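Local coordinates for protein ancestral congerin Con-anc (PDB 3AJY) that binds a galactose-containing glycan, probably as a beta-galactoside-specific lectin, and is a reconstructed ancestor of the fish galectins called congerins, at residues N77-I88 against E100-E108. Residues are numbered along the deposited sequence; the frame is centred on the assembly and turned at random.
Sequences NFPFSAGEYFEI and ELLDGHKLE
Leu101 packs against Pro79 and Ile88, near the two ends of segment 77-88. Its CB lies 3.9 Å from Pro79 CG, and with CG anti to the carbonyl carbon (chi1 -50°) the two methyls are divided between these neighbours: CD1 packs on Pro79 CD at 3.6 Å, whereas CD2 sits 4.1 Å from Ile88 CG1 and also approaches Phe80 CZ obliquely. Ile59 of strand 58-65 touches the same leucine, tying it to the other sheet. Leu102, next along, straddles two side chains: CD1 rests against Glu87 CB, and CD2 meets the edge of the Tyr85 ring, 3.8 Å from CD2 of that ring. The Tyr85 hydroxyl donates to the anti lone pair of Glu87 OE1, keeping the two side chains together beside Leu102. Just past the Leu101-Gly104 turn, the His105 imidazole carries the Asn77 amide over one face, the planes 24° apart, with Asn77 ND2 3.1 Å from His105 CD2. Asp103 OD2 accepts the His105 backbone N-H in an Asx turn; the Asp103 carboxylate also lies against Pro79, OD1 3.4 Å from Pro79 CB. A water donates to both Glu87 O and Glu100 O, bridging the strands of the 85-92/96-101 hairpin. The contact packs the connection from strand 68-75 of one sheet to strand 85-92 of the other against the turn before strand 106-110, within the galectin beta-sandwich.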
loop_
_atom_site.group_PDB
_atom_site.type_symbol
_atom_site.label_atom_id
_atom_site.label_comp_id
_atom_site.label_asym_id
_atom_site.label_seq_id
_atom_site.Cartn_x
_atom_site.Cartn_y
_atom_site.Cartn_z
ATOM N N ASN A 77 23.592 12.728 -4.234
ATOM C CA ASN A 77 22.327 13.122 -4.863
ATOM C C ASN A 77 21.243 13.261 -3.817
ATOM O O ASN A 77 20.730 12.269 -3.336
ATOM C CB ASN A 77 21.870 12.055 -5.858
ATOM C CG ASN A 77 22.558 12.167 -7.195
ATOM O OD1 ASN A 77 23.484 12.976 -7.376
ATOM N ND2 ASN A 77 22.114 11.337 -8.156
ATOM N N PHE A 78 20.867 14.487 -3.484
ATOM C CA PHE A 78 19.950 14.693 -2.386
ATOM C C PHE A 78 18.889 15.754 -2.671
ATOM O O PHE A 78 19.096 16.939 -2.387
ATOM C CB PHE A 78 20.754 15.032 -1.119
ATOM C CG PHE A 78 20.033 14.717 0.146
ATOM C CD1 PHE A 78 19.240 15.678 0.763
ATOM C CD2 PHE A 78 20.143 13.457 0.728
ATOM C CE1 PHE A 78 18.568 15.382 1.935
ATOM C CE2 PHE A 78 19.482 13.164 1.900
ATOM C CZ PHE A 78 18.691 14.128 2.502
ATOM N N PRO A 79 17.740 15.341 -3.242
ATOM C CA PRO A 79 16.724 16.312 -3.621
ATOM C C PRO A 79 15.719 16.659 -2.525
ATOM O O PRO A 79 14.774 17.406 -2.778
ATOM C CB PRO A 79 16.006 15.622 -4.788
ATOM C CG PRO A 79 16.111 14.185 -4.502
ATOM C CD PRO A 79 17.341 13.975 -3.611
ATOM N N PHE A 80 15.928 16.142 -1.317
ATOM C CA PHE A 80 14.921 16.257 -0.266
ATOM C C PHE A 80 15.144 17.425 0.690
ATOM O O PHE A 80 16.277 17.846 0.899
ATOM C CB PHE A 80 14.831 14.933 0.501
ATOM C CG PHE A 80 14.416 13.769 -0.358
ATOM C CD1 PHE A 80 13.255 13.836 -1.128
ATOM C CD2 PHE A 80 15.194 12.620 -0.414
ATOM C CE1 PHE A 80 12.867 12.776 -1.922
ATOM C CE2 PHE A 80 14.810 11.542 -1.205
ATOM C CZ PHE A 80 13.642 11.615 -1.949
ATOM N N SER A 81 14.052 17.942 1.255
ATOM C CA SER A 81 14.098 19.001 2.279
ATOM C C SER A 81 13.087 18.749 3.387
ATOM O O SER A 81 11.990 18.262 3.120
ATOM C CB SER A 81 13.782 20.363 1.656
ATOM O OG SER A 81 14.667 20.643 0.588
ATOM N N ALA A 82 13.442 19.118 4.616
ATOM C CA ALA A 82 12.522 19.022 5.751
ATOM C C ALA A 82 11.179 19.659 5.410
ATOM O O ALA A 82 11.133 20.698 4.746
ATOM C CB ALA A 82 13.127 19.686 6.999
ATOM N N GLY A 83 10.097 19.026 5.850
ATOM C CA GLY A 83 8.747 19.545 5.654
ATOM C C GLY A 83 8.114 19.408 4.262
ATOM O O GLY A 83 6.966 19.814 4.057
ATOM N N GLU A 84 8.848 18.839 3.312
ATOM C CA GLU A 84 8.370 18.721 1.921
ATOM C C GLU A 84 7.939 17.307 1.513
ATOM O O GLU A 84 8.372 16.322 2.105
ATOM C CB GLU A 84 9.453 19.202 0.957
ATOM C CG GLU A 84 9.957 20.612 1.236
ATOM C CD GLU A 84 10.290 21.370 -0.035
ATOM O OE1 GLU A 84 9.440 21.367 -0.951
ATOM O OE2 GLU A 84 11.385 21.982 -0.118
ATOM N N TYR A 85 7.090 17.230 0.483
ATOM C CA TYR A 85 6.718 15.976 -0.170
ATOM C C TYR A 85 7.945 15.208 -0.644
ATOM O O TYR A 85 8.909 15.795 -1.134
ATOM C CB TYR A 85 5.780 16.267 -1.356
ATOM C CG TYR A 85 5.325 15.053 -2.144
ATOM C CD1 TYR A 85 4.424 14.142 -1.594
ATOM C CD2 TYR A 85 5.775 14.833 -3.450
ATOM C CE1 TYR A 85 3.985 13.043 -2.308
ATOM C CE2 TYR A 85 5.342 13.725 -4.187
ATOM C CZ TYR A 85 4.449 12.839 -3.603
ATOM O OH TYR A 85 4.007 11.748 -4.288
ATOM N N PHE A 86 7.930 13.891 -0.453
ATOM C CA PHE A 86 8.945 13.051 -1.063
ATOM C C PHE A 86 8.278 12.003 -1.937
ATOM O O PHE A 86 7.137 11.612 -1.706
ATOM C CB PHE A 86 9.859 12.397 -0.023
ATOM C CG PHE A 86 9.212 11.265 0.740
ATOM C CD1 PHE A 86 8.651 11.488 1.988
ATOM C CD2 PHE A 86 9.195 9.968 0.210
ATOM C CE1 PHE A 86 8.047 10.427 2.703
ATOM C CE2 PHE A 86 8.595 8.913 0.889
ATOM C CZ PHE A 86 7.999 9.150 2.149
ATOM N N GLU A 87 8.986 11.551 -2.955
ATOM C CA GLU A 87 8.481 10.444 -3.740
ATOM C C GLU A 87 9.636 9.635 -4.283
ATOM O O GLU A 87 10.625 10.195 -4.767
ATOM C CB GLU A 87 7.561 10.923 -4.859
ATOM C CG GLU A 87 6.629 9.837 -5.375
ATOM C CD GLU A 87 5.945 10.239 -6.681
ATOM O OE1 GLU A 87 5.022 11.075 -6.628
ATOM O OE2 GLU A 87 6.338 9.721 -7.750
ATOM N N ILE A 88 9.518 8.319 -4.179
ATOM C CA ILE A 88 10.586 7.418 -4.593
ATOM C C ILE A 88 9.991 6.230 -5.328
ATOM O O ILE A 88 8.985 5.687 -4.907
ATOM C CB ILE A 88 11.422 6.935 -3.357
ATOM C CG1 ILE A 88 12.007 8.136 -2.610
ATOM C CG2 ILE A 88 12.560 6.018 -3.762
ATOM C CD1 ILE A 88 12.380 7.829 -1.145
ATOM N N GLU A 100 14.648 5.571 -8.425
ATOM C CA GLU A 100 14.465 6.921 -8.983
ATOM C C GLU A 100 13.860 7.893 -7.970
ATOM O O GLU A 100 12.794 7.648 -7.414
ATOM C CB GLU A 100 13.618 6.919 -10.265
ATOM C CG GLU A 100 13.526 8.312 -10.943
ATOM C CD GLU A 100 12.742 8.310 -12.260
ATOM O OE1 GLU A 100 11.855 7.440 -12.446
ATOM O OE2 GLU A 100 13.016 9.188 -13.122
ATOM N N LEU A 101 14.559 8.999 -7.744
ATOM C CA LEU A 101 14.080 10.068 -6.873
ATOM C C LEU A 101 13.262 11.098 -7.672
ATOM O O LEU A 101 13.293 11.114 -8.920
ATOM C CB LEU A 101 15.257 10.721 -6.156
ATOM C CG LEU A 101 16.237 9.768 -5.450
ATOM C CD1 LEU A 101 17.363 10.559 -4.783
ATOM C CD2 LEU A 101 15.571 8.817 -4.431
ATOM N N LEU A 102 12.531 11.958 -6.962
ATOM C CA LEU A 102 11.545 12.818 -7.621
ATOM C C LEU A 102 12.132 13.866 -8.582
ATOM O O LEU A 102 11.440 14.361 -9.471
ATOM C CB LEU A 102 10.607 13.478 -6.593
ATOM C CG LEU A 102 9.295 14.062 -7.152
ATOM C CD1 LEU A 102 8.416 12.990 -7.788
ATOM C CD2 LEU A 102 8.522 14.855 -6.088
ATOM N N ASP A 103 13.401 14.201 -8.409
ATOM C CA ASP A 103 14.051 15.159 -9.291
ATOM C C ASP A 103 14.712 14.469 -10.496
ATOM O O ASP A 103 15.525 15.070 -11.185
ATOM C CB ASP A 103 15.092 15.957 -8.496
ATOM C CG ASP A 103 16.345 15.136 -8.161
ATOM O OD1 ASP A 103 17.392 15.763 -7.912
ATOM O OD2 ASP A 103 16.299 13.879 -8.138
ATOM N N GLY A 104 14.384 13.203 -10.722
ATOM C CA GLY A 104 15.005 12.419 -11.784
ATOM C C GLY A 104 16.359 11.806 -11.473
ATOM O O GLY A 104 16.937 11.142 -12.322
ATOM N N HIS A 105 16.888 12.033 -10.272
ATOM C CA HIS A 105 18.130 11.383 -9.867
ATOM C C HIS A 105 17.915 9.881 -9.743
ATOM O O HIS A 105 16.846 9.442 -9.313
ATOM C CB HIS A 105 18.637 11.920 -8.530
ATOM C CG HIS A 105 19.443 13.178 -8.646
ATOM N ND1 HIS A 105 19.310 14.230 -7.765
ATOM C CD2 HIS A 105 20.398 13.550 -9.537
ATOM C CE1 HIS A 105 20.150 15.195 -8.104
ATOM N NE2 HIS A 105 20.818 14.810 -9.180
ATOM N N LYS A 106 18.935 9.111 -10.112
ATOM C CA LYS A 106 18.836 7.667 -10.123
ATOM C C LYS A 106 19.998 7.005 -9.392
ATOM O O LYS A 106 21.128 7.486 -9.437
ATOM C CB LYS A 106 18.700 7.150 -11.558
ATOM C CG LYS A 106 17.280 7.310 -12.092
ATOM C CD LYS A 106 17.161 6.942 -13.562
ATOM C CE LYS A 106 15.716 7.044 -14.037
ATOM N NZ LYS A 106 15.691 7.467 -15.480
ATOM N N LEU A 107 19.689 5.913 -8.703
ATOM C CA LEU A 107 20.661 5.145 -7.946
ATOM C C LEU A 107 20.515 3.671 -8.274
ATOM O O LEU A 107 19.479 3.235 -8.773
ATOM C CB LEU A 107 20.449 5.331 -6.433
ATOM C CG LEU A 107 20.427 6.736 -5.839
ATOM C CD1 LEU A 107 20.411 6.634 -4.318
ATOM C CD2 LEU A 107 21.636 7.526 -6.301
ATOM N N GLU A 108 21.564 2.911 -7.972
ATOM C CA GLU A 108 21.542 1.466 -8.103
ATOM C C GLU A 108 22.206 0.839 -6.891
ATOM O O GLU A 108 23.095 1.428 -6.279
ATOM C CB GLU A 108 22.261 1.029 -9.379
ATOM C CG GLU A 108 21.639 1.572 -10.645
ATOM C CD GLU A 108 22.333 1.070 -11.908
ATOM O OE1 GLU A 108 21.781 1.326 -13.003
ATOM O OE2 GLU A 108 23.413 0.430 -11.798
HETATM O O HOH W 1 10.688 9.450 -7.762
#